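Local coordinates for protein N2152 (Neocallimastix frontalis, PDB 5U22) that probably hydrolyses glycosidic bonds as a family 39 glycoside hydrolase from a rumen anaerobic fungus, acting on rare arabinosyl substrates, at residues A[27-32]-A[333-338]; A[77-82]-A[281-286]; A[122-127]-A[172-177]; A[195-200]-A[233-238]; A[302-307]-A[374-379]. All coordinates share one frame; numbering follows the deposited sequence.

Contact 1: residues A[27-32]-A[333-338]; sequences VDCNAK and ASVDAS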
# COMPACT_ATOMS: atom_id res chain seq x y z
N VAL A 27 -2.63 0.92 22.14
CA VAL A 27 -2.05 2.07 21.46
C VAL A 27 -1.20 2.80 22.49
O VAL A 27 -1.71 3.17 23.56
CB VAL A 27 -3.14 2.99 20.90
CG1 VAL A 27 -2.55 4.27 20.34
CG2 VAL A 27 -3.97 2.25 19.85
N ASP A 28 0.08 2.99 22.20
CA ASP A 28 0.96 3.78 23.07
C ASP A 28 1.19 5.13 22.40
O ASP A 28 2.03 5.24 21.50
CB ASP A 28 2.29 3.06 23.33
CG ASP A 28 3.16 3.80 24.34
OD1 ASP A 28 2.91 5.01 24.59
OD2 ASP A 28 4.10 3.19 24.87
N CYS A 29 0.50 6.16 22.89
CA CYS A 29 0.59 7.46 22.23
C CYS A 29 1.96 8.10 22.36
O CYS A 29 2.23 9.06 21.63
CB CYS A 29 -0.48 8.39 22.79
SG CYS A 29 -2.16 7.73 22.60
N ASN A 30 2.84 7.60 23.23
CA ASN A 30 4.20 8.13 23.33
C ASN A 30 5.18 7.45 22.39
O ASN A 30 6.29 7.95 22.21
CB ASN A 30 4.73 7.99 24.76
CG ASN A 30 4.39 9.17 25.62
OD1 ASN A 30 3.89 10.19 25.12
ND2 ASN A 30 4.65 9.06 26.92
N ALA A 31 4.80 6.32 21.80
CA ALA A 31 5.72 5.51 21.00
C ALA A 31 5.57 5.91 19.53
O ALA A 31 4.89 5.27 18.74
CB ALA A 31 5.45 4.03 21.24
N LYS A 32 6.26 7.00 19.17
CA LYS A 32 6.19 7.53 17.82
C LYS A 32 6.93 6.63 16.84
O LYS A 32 8.08 6.24 17.09
CB LYS A 32 6.78 8.94 17.78
CG LYS A 32 5.77 10.08 17.89
CD LYS A 32 4.96 10.03 19.18
CE LYS A 32 4.22 11.34 19.39
NZ LYS A 32 3.19 11.27 20.46
N ALA A 333 -2.44 3.88 14.31
CA ALA A 333 -2.91 4.98 15.14
C ALA A 333 -2.07 6.21 14.88
O ALA A 333 -0.86 6.10 14.64
CB ALA A 333 -2.85 4.62 16.62
N SER A 334 -2.71 7.38 14.94
CA SER A 334 -2.01 8.64 14.77
C SER A 334 -2.34 9.59 15.91
O SER A 334 -3.43 9.53 16.50
CB SER A 334 -2.36 9.29 13.42
OG SER A 334 -3.72 9.65 13.38
N VAL A 335 -1.39 10.46 16.24
CA VAL A 335 -1.59 11.50 17.24
C VAL A 335 -1.16 12.82 16.62
O VAL A 335 -0.08 12.91 16.04
CB VAL A 335 -0.78 11.25 18.53
CG1 VAL A 335 -0.98 12.42 19.50
CG2 VAL A 335 -1.17 9.93 19.17
N ASP A 336 -2.01 13.84 16.76
CA ASP A 336 -1.75 15.16 16.20
C ASP A 336 -1.94 16.20 17.29
O ASP A 336 -3.08 16.47 17.70
CB ASP A 336 -2.68 15.44 15.02
CG ASP A 336 -2.36 16.74 14.29
OD1 ASP A 336 -1.86 17.70 14.92
OD2 ASP A 336 -2.61 16.81 13.07
N ALA A 337 -0.84 16.81 17.76
CA ALA A 337 -0.93 17.80 18.83
C ALA A 337 -1.45 19.16 18.36
O ALA A 337 -1.86 19.96 19.21
CB ALA A 337 0.44 17.99 19.49
N SER A 338 -1.42 19.45 17.06
CA SER A 338 -1.94 20.72 16.58
C SER A 338 -3.44 20.65 16.31
O SER A 338 -4.17 21.58 16.67
CB SER A 338 -1.21 21.17 15.31
OG SER A 338 -0.07 21.95 15.64
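V335 meets C29 and A333 meets V27 where the strand 330-336 packs against a corner of the chain. V335 has the most surface buried here. Its CG2 does the touching and lies 4.0 Å from C29 CB. The sulfur follows at 4.2 Å from C29 SG to the same V335 CG2. This methyl stands anti to the carbonyl carbon of V335, which turns it to the cysteine. P362 also packs on V335, and L361 on C29. Two residues back along the strand, the methyl of A333 leans on one branch of V27. V27 CG1 is the nearer, at 3.7 Å from A333 CB, with CG2 farther off. F344 of the strand 341-347 touches both of these residues. The corner itself is a type I beta turn from D28 to A31. In it D28 OD1 accepts from N30 N, an Asx turn, with the donor above the carboxylate plane. K32 is modelled in two conformers. In one of them its NZ reaches C29 O, and its loose contact with V335 is doubtful. No hydrogen bond joins the two segments. The chemistry is therefore apolar packing of methyls and the cysteine side chain inside the beta domain. The polar bonds run within the turn and out to neighbouring strands and N360, not across this contact.

Contact 2: residues A[77-82]-A[281-286]; sequences RQQPIG and WFVPHP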
# COMPACT_ATOMS: atom_id res chain seq x y z
N ARG A 77 -0.14 -3.86 -25.91
CA ARG A 77 0.37 -3.73 -24.56
C ARG A 77 -0.31 -4.77 -23.67
O ARG A 77 -1.15 -5.56 -24.11
CB ARG A 77 0.14 -2.31 -24.05
CG ARG A 77 0.56 -1.21 -25.02
CD ARG A 77 1.96 -1.39 -25.56
NE ARG A 77 2.40 -0.17 -26.22
CZ ARG A 77 3.64 0.04 -26.64
NH1 ARG A 77 4.57 -0.89 -26.48
NH2 ARG A 77 3.96 1.19 -27.21
N GLN A 78 0.08 -4.79 -22.39
CA GLN A 78 -0.51 -5.74 -21.47
C GLN A 78 -2.01 -5.53 -21.33
O GLN A 78 -2.79 -6.49 -21.33
CB GLN A 78 0.15 -5.65 -20.10
CG GLN A 78 -0.42 -6.61 -19.04
CD GLN A 78 -0.09 -8.08 -19.28
OE1 GLN A 78 -0.70 -8.95 -18.68
NE2 GLN A 78 0.88 -8.35 -20.14
N GLN A 79 -2.44 -4.28 -21.19
CA GLN A 79 -3.85 -3.96 -20.98
C GLN A 79 -4.27 -2.80 -21.88
O GLN A 79 -3.42 -2.04 -22.36
CB GLN A 79 -4.11 -3.61 -19.51
CG GLN A 79 -3.83 -4.74 -18.53
CD GLN A 79 -4.79 -5.92 -18.69
OE1 GLN A 79 -5.85 -5.80 -19.31
NE2 GLN A 79 -4.43 -7.06 -18.11
N PRO A 80 -5.57 -2.65 -22.11
CA PRO A 80 -6.04 -1.52 -22.94
C PRO A 80 -5.99 -0.17 -22.25
O PRO A 80 -6.14 0.85 -22.93
CB PRO A 80 -7.49 -1.91 -23.27
CG PRO A 80 -7.88 -2.89 -22.22
CD PRO A 80 -6.63 -3.64 -21.86
N ILE A 81 -5.80 -0.13 -20.92
CA ILE A 81 -5.94 1.10 -20.14
C ILE A 81 -4.74 1.28 -19.21
O ILE A 81 -3.97 0.35 -18.95
CB ILE A 81 -7.24 1.11 -19.30
CG1 ILE A 81 -7.14 0.23 -18.05
CG2 ILE A 81 -8.47 0.77 -20.14
CD1 ILE A 81 -6.93 -1.27 -18.28
N GLY A 82 -4.61 2.50 -18.69
CA GLY A 82 -3.77 2.79 -17.54
C GLY A 82 -2.51 3.58 -17.80
O GLY A 82 -1.65 3.62 -16.91
N TRP A 281 -6.92 -7.52 -8.86
CA TRP A 281 -7.31 -8.88 -9.20
C TRP A 281 -8.43 -8.94 -10.22
O TRP A 281 -8.56 -9.96 -10.92
CB TRP A 281 -7.74 -9.66 -7.96
CG TRP A 281 -6.61 -10.25 -7.19
CD1 TRP A 281 -6.27 -9.98 -5.89
CD2 TRP A 281 -5.65 -11.20 -7.65
NE1 TRP A 281 -5.18 -10.71 -5.52
CE2 TRP A 281 -4.78 -11.47 -6.59
CE3 TRP A 281 -5.46 -11.87 -8.87
CZ2 TRP A 281 -3.72 -12.37 -6.70
CZ3 TRP A 281 -4.42 -12.76 -8.98
CH2 TRP A 281 -3.56 -13.01 -7.90
N PHE A 282 -9.26 -7.90 -10.33
CA PHE A 282 -10.46 -7.95 -11.16
C PHE A 282 -10.22 -7.13 -12.42
O PHE A 282 -10.58 -5.96 -12.51
CB PHE A 282 -11.64 -7.50 -10.34
CG PHE A 282 -11.81 -8.36 -9.14
CD1 PHE A 282 -12.29 -9.64 -9.27
CD2 PHE A 282 -11.36 -7.93 -7.89
CE1 PHE A 282 -12.39 -10.48 -8.17
CE2 PHE A 282 -11.46 -8.76 -6.80
CZ PHE A 282 -11.99 -10.05 -6.94
N VAL A 283 -9.58 -7.79 -13.38
CA VAL A 283 -9.13 -7.17 -14.62
C VAL A 283 -10.27 -6.53 -15.40
O VAL A 283 -10.05 -5.48 -16.02
CB VAL A 283 -8.35 -8.21 -15.45
CG1 VAL A 283 -7.99 -7.66 -16.82
CG2 VAL A 283 -7.08 -8.60 -14.72
N PRO A 284 -11.50 -7.07 -15.40
CA PRO A 284 -12.60 -6.34 -16.07
C PRO A 284 -12.90 -4.97 -15.50
O PRO A 284 -13.59 -4.19 -16.17
CB PRO A 284 -13.80 -7.28 -15.89
CG PRO A 284 -13.20 -8.63 -15.83
CD PRO A 284 -11.93 -8.43 -15.04
N HIS A 285 -12.43 -4.63 -14.30
CA HIS A 285 -12.86 -3.41 -13.61
C HIS A 285 -11.67 -2.58 -13.12
O HIS A 285 -11.54 -2.32 -11.92
CB HIS A 285 -13.80 -3.76 -12.46
CG HIS A 285 -14.96 -4.62 -12.87
ND1 HIS A 285 -15.84 -4.26 -13.87
CD2 HIS A 285 -15.38 -5.82 -12.41
CE1 HIS A 285 -16.75 -5.21 -14.01
NE2 HIS A 285 -16.49 -6.17 -13.14
N PRO A 286 -10.82 -2.11 -14.02
CA PRO A 286 -9.74 -1.21 -13.60
C PRO A 286 -10.30 0.14 -13.19
O PRO A 286 -11.43 0.49 -13.51
CB PRO A 286 -8.88 -1.09 -14.86
CG PRO A 286 -9.89 -1.22 -15.98
CD PRO A 286 -10.91 -2.22 -15.49
O HOH W 1 -8.90 -4.62 -18.45
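Q79 and V283 face each other across two irregular loops, their CA atoms 8.9 Å apart. I81 and P286 come closer, at 7.9 Å between CA atoms. The segment 281-286 folds into a type I beta turn from F282 to H285, closed by H285 N to F282 O. Both side-chain pairs cross at about a right angle. The CG1 and CD1 of I81 both rest on P286 CG, each at 3.7 Å. CG1 lies between the backbone N and the carbonyl carbon of I81 (chi1 77°), which carries that branch to the proline. A glycine here would probably lose the packing of CG1 and CD1 on P286 and open a gap between the loops. The amide end of Q79 meets a methyl, with V283 CG1 3.8 Å from Q79 OE1. One water donates to V283 O at 2.8 Å and, weakly, to Q79 OE1. V283 also lies about 4 Å from a bound bis-tris molecule. The loops follow barrel strands 66-70 and 275-278, at the C-terminal strand ends where TIM-barrel enzymes carry their active site.

Contact 3: residues A[122-127]-A[172-177]; sequences NEIRSF and RQIDPN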
# COMPACT_ATOMS: atom_id res chain seq x y z
N ASN A 122 14.23 -0.89 -27.27
CA ASN A 122 13.58 0.13 -28.10
C ASN A 122 12.32 0.67 -27.42
O ASN A 122 12.09 1.88 -27.38
CB ASN A 122 13.25 -0.44 -29.48
CG ASN A 122 14.48 -0.63 -30.34
OD1 ASN A 122 15.43 0.16 -30.26
ND2 ASN A 122 14.49 -1.68 -31.15
N GLU A 123 11.49 -0.22 -26.88
CA GLU A 123 10.27 0.23 -26.22
C GLU A 123 10.59 1.07 -24.98
O GLU A 123 9.93 2.09 -24.75
CB GLU A 123 9.40 -0.97 -25.85
CG GLU A 123 8.75 -1.64 -27.04
CD GLU A 123 7.84 -0.71 -27.79
OE1 GLU A 123 7.05 0.00 -27.14
OE2 GLU A 123 7.91 -0.67 -29.03
N ILE A 124 11.58 0.65 -24.19
CA ILE A 124 11.95 1.43 -23.01
C ILE A 124 12.46 2.80 -23.41
O ILE A 124 12.06 3.82 -22.83
CB ILE A 124 12.98 0.66 -22.15
CG1 ILE A 124 12.30 -0.53 -21.47
CG2 ILE A 124 13.58 1.56 -21.10
CD1 ILE A 124 13.27 -1.42 -20.73
N ARG A 125 13.31 2.87 -24.45
CA ARG A 125 13.84 4.16 -24.88
C ARG A 125 12.73 5.08 -25.35
O ARG A 125 12.72 6.28 -25.04
CB ARG A 125 14.85 3.99 -26.02
CG ARG A 125 16.18 3.42 -25.62
CD ARG A 125 17.06 3.30 -26.88
NE ARG A 125 18.27 2.55 -26.61
CZ ARG A 125 19.32 3.06 -25.99
NH1 ARG A 125 19.29 4.32 -25.55
NH2 ARG A 125 20.41 2.33 -25.79
N SER A 126 11.79 4.55 -26.14
CA SER A 126 10.66 5.36 -26.58
C SER A 126 9.83 5.84 -25.39
O SER A 126 9.40 7.00 -25.36
CB SER A 126 9.78 4.56 -27.54
OG SER A 126 8.61 5.29 -27.87
N PHE A 127 9.62 4.98 -24.38
CA PHE A 127 8.86 5.42 -23.21
C PHE A 127 9.61 6.52 -22.47
O PHE A 127 9.00 7.51 -22.05
CB PHE A 127 8.57 4.26 -22.26
CG PHE A 127 8.06 4.75 -20.93
CD1 PHE A 127 6.76 5.22 -20.82
CD2 PHE A 127 8.92 4.87 -19.84
CE1 PHE A 127 6.30 5.75 -19.62
CE2 PHE A 127 8.47 5.39 -18.63
CZ PHE A 127 7.16 5.84 -18.52
N ARG A 172 20.06 3.65 -16.02
CA ARG A 172 21.01 4.59 -15.43
C ARG A 172 21.60 5.51 -16.48
O ARG A 172 21.97 6.65 -16.17
CB ARG A 172 22.12 3.84 -14.70
CG ARG A 172 21.71 3.17 -13.41
CD ARG A 172 21.19 4.15 -12.37
NE ARG A 172 21.20 3.53 -11.05
CZ ARG A 172 20.28 3.75 -10.11
NH1 ARG A 172 19.27 4.57 -10.33
NH2 ARG A 172 20.39 3.14 -8.94
N GLN A 173 21.71 5.04 -17.71
CA GLN A 173 22.23 5.87 -18.79
C GLN A 173 21.18 6.87 -19.28
O GLN A 173 21.48 8.06 -19.43
CB GLN A 173 22.71 4.98 -19.94
N ILE A 174 19.95 6.42 -19.54
CA ILE A 174 18.98 7.28 -20.20
C ILE A 174 18.01 8.00 -19.25
O ILE A 174 17.34 8.94 -19.68
CB ILE A 174 18.17 6.51 -21.27
CG1 ILE A 174 17.21 5.49 -20.63
CG2 ILE A 174 19.12 5.82 -22.26
CD1 ILE A 174 16.41 4.70 -21.67
N ASP A 175 17.91 7.58 -17.99
CA ASP A 175 17.07 8.28 -17.00
C ASP A 175 17.79 8.27 -15.66
O ASP A 175 17.30 7.71 -14.67
CB ASP A 175 15.68 7.63 -16.92
CG ASP A 175 14.65 8.51 -16.22
OD1 ASP A 175 14.98 9.66 -15.84
OD2 ASP A 175 13.49 8.04 -16.05
N PRO A 176 18.96 8.91 -15.58
CA PRO A 176 19.85 8.70 -14.43
C PRO A 176 19.29 9.19 -13.10
O PRO A 176 19.68 8.68 -12.04
CB PRO A 176 21.12 9.48 -14.83
CG PRO A 176 20.63 10.52 -15.77
CD PRO A 176 19.52 9.87 -16.55
N ASN A 177 18.39 10.16 -13.12
CA ASN A 177 17.89 10.72 -11.87
C ASN A 177 16.63 10.03 -11.38
O ASN A 177 16.09 10.41 -10.32
CB ASN A 177 17.66 12.21 -12.06
CG ASN A 177 18.94 12.92 -12.45
OD1 ASN A 177 19.98 12.68 -11.84
ND2 ASN A 177 18.88 13.74 -13.47
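I174 packs against R125 and I124, the three residues that make up this contact. Its CG2 lies 3.6 Å from R125 NH1, oblique to the guanidinium group. Its CD1 comes near the base of the same arginine, 4.2 Å from R125 CG. The two side chains cross at about a right angle. R125 runs extended from CG to NE, and this takes its end across to the isoleucine. I124 CG2 also reaches I174 CD1, at a looser 4.3 Å. The branch that carries CD1 sits between the backbone N and the carbonyl carbon of I174 (chi1 70°), and its outer bond is fully extended (chi2 -179°).

This is helix-to-helix packing on the outside of the TIM barrel. The helix 117-134 meets the last turn of the helix 160-174. I174 is the final helical residue, and D175 leaves helical angles.

Farther out, L170 of the same helix touches both I124 and R125. T167 and L171 also pack on I124. Next in the chain, D175 OD2 forms a salt bridge with K131 NZ, so the chain just after the second helix is tied to the first. Two residues before I174, R172 forms a salt bridge with D208.

Contact 4: residues A[195-200]-A[233-238]; sequences NFLQFS and KSLGIS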
# COMPACT_ATOMS: atom_id res chain seq x y z
N ASN A 195 19.54 -14.34 -2.88
CA ASN A 195 20.21 -14.56 -4.17
C ASN A 195 20.17 -13.29 -5.02
O ASN A 195 21.17 -12.89 -5.62
CB ASN A 195 19.57 -15.73 -4.91
CG ASN A 195 20.22 -17.08 -4.56
OD1 ASN A 195 21.44 -17.19 -4.44
ND2 ASN A 195 19.39 -18.12 -4.41
N PHE A 196 19.02 -12.62 -5.05
CA PHE A 196 18.92 -11.39 -5.82
C PHE A 196 19.77 -10.27 -5.24
O PHE A 196 20.41 -9.52 -5.98
CB PHE A 196 17.46 -10.93 -5.91
CG PHE A 196 17.32 -9.58 -6.53
CD1 PHE A 196 17.48 -9.42 -7.89
CD2 PHE A 196 17.06 -8.46 -5.75
CE1 PHE A 196 17.36 -8.17 -8.48
CE2 PHE A 196 16.94 -7.21 -6.33
CZ PHE A 196 17.10 -7.07 -7.70
N LEU A 197 19.75 -10.11 -3.91
CA LEU A 197 20.56 -9.07 -3.30
C LEU A 197 22.04 -9.33 -3.49
O LEU A 197 22.82 -8.41 -3.75
CB LEU A 197 20.23 -8.96 -1.81
CG LEU A 197 18.83 -8.42 -1.54
CD1 LEU A 197 18.54 -8.45 -0.04
CD2 LEU A 197 18.70 -7.02 -2.10
N GLN A 198 22.47 -10.59 -3.32
CA GLN A 198 23.87 -10.92 -3.52
C GLN A 198 24.30 -10.63 -4.96
O GLN A 198 25.35 -10.02 -5.20
CB GLN A 198 24.13 -12.38 -3.15
CG GLN A 198 24.20 -12.62 -1.64
CD GLN A 198 24.44 -14.08 -1.30
OE1 GLN A 198 23.97 -14.98 -1.99
NE2 GLN A 198 25.15 -14.32 -0.20
N PHE A 199 23.49 -11.05 -5.92
CA PHE A 199 23.77 -10.75 -7.32
C PHE A 199 23.85 -9.25 -7.57
O PHE A 199 24.76 -8.77 -8.26
CB PHE A 199 22.69 -11.37 -8.22
CG PHE A 199 22.78 -10.94 -9.65
CD1 PHE A 199 23.59 -11.63 -10.54
CD2 PHE A 199 22.09 -9.84 -10.11
CE1 PHE A 199 23.69 -11.24 -11.87
CE2 PHE A 199 22.18 -9.42 -11.43
CZ PHE A 199 22.99 -10.12 -12.32
N SER A 200 22.91 -8.49 -7.00
CA SER A 200 22.79 -7.09 -7.35
C SER A 200 23.86 -6.24 -6.66
O SER A 200 24.35 -5.27 -7.25
CB SER A 200 21.39 -6.59 -7.00
OG SER A 200 20.43 -7.22 -7.82
N LYS A 233 21.33 -6.17 6.51
CA LYS A 233 22.41 -6.05 7.49
C LYS A 233 23.49 -7.10 7.25
O LYS A 233 24.69 -6.78 7.22
CB LYS A 233 21.85 -6.14 8.90
CG LYS A 233 21.37 -4.80 9.43
CD LYS A 233 21.00 -4.89 10.90
CE LYS A 233 19.59 -5.42 11.07
N SER A 234 23.09 -8.36 7.09
CA SER A 234 24.07 -9.43 6.96
C SER A 234 24.85 -9.35 5.65
O SER A 234 25.98 -9.84 5.59
CB SER A 234 23.38 -10.79 7.08
OG SER A 234 22.71 -11.14 5.88
N LEU A 235 24.29 -8.73 4.62
CA LEU A 235 24.97 -8.62 3.33
C LEU A 235 25.67 -7.28 3.14
O LEU A 235 26.30 -7.07 2.09
CB LEU A 235 23.97 -8.85 2.19
CG LEU A 235 23.27 -10.21 2.11
CD1 LEU A 235 22.29 -10.24 0.94
CD2 LEU A 235 24.29 -11.32 1.97
N GLY A 236 25.59 -6.37 4.11
CA GLY A 236 26.24 -5.08 3.99
C GLY A 236 25.62 -4.17 2.95
O GLY A 236 26.33 -3.54 2.15
N ILE A 237 24.29 -4.09 2.94
CA ILE A 237 23.55 -3.25 2.00
C ILE A 237 22.88 -2.14 2.80
O ILE A 237 22.19 -2.42 3.79
CB ILE A 237 22.52 -4.08 1.21
CG1 ILE A 237 23.24 -5.15 0.38
CG2 ILE A 237 21.67 -3.18 0.32
CD1 ILE A 237 22.32 -6.16 -0.28
N SER A 238 23.10 -0.89 2.40
CA SER A 238 22.45 0.21 3.10
C SER A 238 20.93 0.12 2.92
O SER A 238 20.44 -0.28 1.86
CB SER A 238 22.98 1.56 2.61
OG SER A 238 22.88 1.68 1.21
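Two outer helices of the TIM barrel meet here: the middle of the helix 190-202 and the last part of the helix 221-235. The second helix ends in a Schellman motif, with G236 at positive phi (70°). L235 has the most surface buried by the contact. Its CD1 lies 3.7 Å from L197 CB. Its CD2 lies 3.8 Å from Q198 CG, and the same methyl is as far from Q198 NE2. L235 thus splits its two methyls over neighbouring residues of the facing helix, and its side chain crosses that of Q198 at about a right angle. The Q198 chain is extended beyond CG (chi2 180°), which carries NE2 across to L235 CD2. I237 follows the glycine and adds its CD1, 3.8 Å from L197 CB. L197 CB is therefore touched from two residues at once. A serine in place of L235 would probably leave the Q198 chain without its methyl contact and L197 CB with I237 alone across the contact, opening a gap between the helices. Y228 and L231 also pack on L197. K201 NZ bonds L235 O. Apolar contact between neighbouring helices, ended by a Schellman turn before the next strand, fits the helical layer of a beta/alpha barrel.

Contact 5: residues A[302-307]-A[374-379]; sequences GWYFYK and EKIDWK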
# COMPACT_ATOMS: atom_id res chain seq x y z
N GLY A 302 -14.65 0.06 1.45
CA GLY A 302 -13.23 0.31 1.60
C GLY A 302 -12.85 1.76 1.37
O GLY A 302 -11.90 2.26 1.97
N TRP A 303 -13.57 2.45 0.48
CA TRP A 303 -13.29 3.87 0.26
C TRP A 303 -13.34 4.62 1.58
O TRP A 303 -12.44 5.41 1.90
CB TRP A 303 -14.29 4.46 -0.73
CG TRP A 303 -13.89 5.81 -1.20
CD1 TRP A 303 -13.19 6.10 -2.34
CD2 TRP A 303 -14.16 7.07 -0.56
NE1 TRP A 303 -13.01 7.46 -2.44
CE2 TRP A 303 -13.60 8.08 -1.37
CE3 TRP A 303 -14.83 7.44 0.61
CZ2 TRP A 303 -13.67 9.44 -1.03
CZ3 TRP A 303 -14.90 8.80 0.94
CH2 TRP A 303 -14.33 9.78 0.12
N TYR A 304 -14.37 4.37 2.38
CA TYR A 304 -14.53 5.09 3.63
C TYR A 304 -13.43 4.73 4.63
O TYR A 304 -12.96 5.60 5.38
CB TYR A 304 -15.91 4.83 4.21
CG TYR A 304 -17.00 5.50 3.40
CD1 TYR A 304 -17.70 4.80 2.42
CD2 TYR A 304 -17.31 6.84 3.61
CE1 TYR A 304 -18.70 5.43 1.67
CE2 TYR A 304 -18.31 7.47 2.86
CZ TYR A 304 -19.00 6.76 1.91
OH TYR A 304 -19.98 7.40 1.17
N PHE A 305 -13.01 3.46 4.66
CA PHE A 305 -11.91 3.09 5.55
C PHE A 305 -10.61 3.79 5.14
O PHE A 305 -9.91 4.35 5.98
CB PHE A 305 -11.71 1.56 5.61
CG PHE A 305 -10.82 1.12 6.75
CD1 PHE A 305 -11.31 1.11 8.06
CD2 PHE A 305 -9.51 0.73 6.53
CE1 PHE A 305 -10.50 0.72 9.11
CE2 PHE A 305 -8.69 0.34 7.58
CZ PHE A 305 -9.19 0.34 8.88
N TYR A 306 -10.31 3.80 3.83
CA TYR A 306 -9.10 4.48 3.38
C TYR A 306 -9.21 5.99 3.51
O TYR A 306 -8.18 6.67 3.62
CB TYR A 306 -8.78 4.05 1.94
CG TYR A 306 -8.02 2.73 1.92
CD1 TYR A 306 -8.67 1.51 2.13
CD2 TYR A 306 -6.64 2.70 1.73
CE1 TYR A 306 -7.97 0.31 2.12
CE2 TYR A 306 -5.94 1.52 1.72
CZ TYR A 306 -6.59 0.33 1.92
OH TYR A 306 -5.86 -0.84 1.89
N LYS A 307 -10.43 6.54 3.52
CA LYS A 307 -10.58 7.97 3.80
C LYS A 307 -10.18 8.29 5.24
O LYS A 307 -9.46 9.27 5.49
CB LYS A 307 -12.02 8.39 3.52
CG LYS A 307 -12.37 9.82 3.97
CD LYS A 307 -11.77 10.87 3.06
CE LYS A 307 -12.20 12.29 3.49
NZ LYS A 307 -11.19 13.30 3.10
N GLU A 374 -16.72 4.52 15.56
CA GLU A 374 -17.47 4.32 14.33
C GLU A 374 -17.10 2.99 13.68
O GLU A 374 -16.03 2.42 13.93
CB GLU A 374 -17.22 5.42 13.30
CG GLU A 374 -17.37 6.81 13.82
CD GLU A 374 -16.94 7.83 12.78
OE1 GLU A 374 -17.66 7.97 11.78
OE2 GLU A 374 -15.88 8.46 12.96
N LYS A 375 -17.99 2.51 12.81
CA LYS A 375 -17.71 1.33 12.00
C LYS A 375 -18.13 1.57 10.56
O LYS A 375 -19.03 2.36 10.28
CB LYS A 375 -18.42 0.08 12.53
CG LYS A 375 -19.94 0.14 12.47
CD LYS A 375 -20.54 -1.17 12.96
CE LYS A 375 -22.06 -1.07 13.16
NZ LYS A 375 -22.77 -0.79 11.89
N ILE A 376 -17.46 0.88 9.65
CA ILE A 376 -17.86 0.85 8.25
C ILE A 376 -18.09 -0.62 7.91
O ILE A 376 -17.16 -1.43 8.00
CB ILE A 376 -16.82 1.51 7.32
CG1 ILE A 376 -17.30 1.44 5.87
CG2 ILE A 376 -15.40 0.91 7.49
CD1 ILE A 376 -18.46 2.36 5.60
N ASP A 377 -19.33 -0.97 7.58
CA ASP A 377 -19.64 -2.36 7.34
C ASP A 377 -19.41 -2.72 5.88
O ASP A 377 -19.45 -1.87 4.99
CB ASP A 377 -21.09 -2.68 7.73
CG ASP A 377 -21.32 -2.60 9.23
OD1 ASP A 377 -20.35 -2.80 9.99
OD2 ASP A 377 -22.47 -2.34 9.64
N TRP A 378 -19.18 -4.01 5.64
CA TRP A 378 -18.86 -4.51 4.31
C TRP A 378 -19.71 -5.74 4.01
O TRP A 378 -19.84 -6.62 4.87
CB TRP A 378 -17.37 -4.86 4.26
CG TRP A 378 -16.89 -5.61 3.07
CD1 TRP A 378 -16.30 -5.09 1.96
CD2 TRP A 378 -16.88 -7.04 2.91
NE1 TRP A 378 -15.94 -6.11 1.10
CE2 TRP A 378 -16.28 -7.31 1.66
CE3 TRP A 378 -17.32 -8.11 3.69
CZ2 TRP A 378 -16.12 -8.60 1.18
CZ3 TRP A 378 -17.16 -9.39 3.20
CH2 TRP A 378 -16.56 -9.63 1.96
N LYS A 379 -20.29 -5.77 2.81
CA LYS A 379 -20.97 -6.94 2.27
C LYS A 379 -20.17 -7.61 1.16
O LYS A 379 -20.03 -8.84 1.13
CB LYS A 379 -22.36 -6.55 1.72
CG LYS A 379 -23.30 -5.98 2.77
CD LYS A 379 -24.44 -6.93 3.06
CE LYS A 379 -25.35 -6.37 4.13
NZ LYS A 379 -25.70 -4.94 3.87
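Y304 and F305 of the helix 301-310 pack on two branches of I376 of the strand 368-376. Ahead of them, G302 gives its carbonyl to Y306 N within the helix. W303 points to another side, and its CE3 lies over the centre of one face of the Y304 ring. At Y304 the chain meets the strand: its CB lies 3.8 Å from I376 CD1, and the two side chains cross at about a right angle. The ring follows more loosely, with Y304 CD1 4.1 Å from I376 CD1. Next, F305 CD1 approaches I376 CG2 at 4.1 Å. The CG1 of I376 stands anti to its backbone N (chi1 180°), and the bend beyond it (chi2 71°) brings CD1 to the tyrosine while CG2 faces the phenylalanine. A301 and W308 also touch I376. F305 rests in turn on P258 and A262 of the helix 258-270. Beside the isoleucine, K375 NZ and D377 OD2 form a salt bridge within the strand segment. The join here rests on van der Waals packing of I376, without a hydrogen bond across the segments.

In the fold
The five contacts span a TIM barrel and a beta sandwich. Contacts 2, 3 and 4 belong to the barrel, and contact 1 lies in the beta domain. Contact 5 joins the two. Contacts 1 and 5 reach the same sheet, with centres about 22 Å apart. Contacts 2 and 3 touch directly: R77 NH1 forms a salt bridge with E123 OE1 at 2.7 Å. Contacts 3 and 4 are neighbours on the outer helices, about 9 Å apart at their nearest atoms. V283 of contact 2 is about 4 Å from a bis-tris molecule that may mark a pocket. I237 of contact 4 is about 4 Å from an ethanediol, probably from the crystallisation liquor. Contact 1 lies across the chain's centre from contacts 2 and 3.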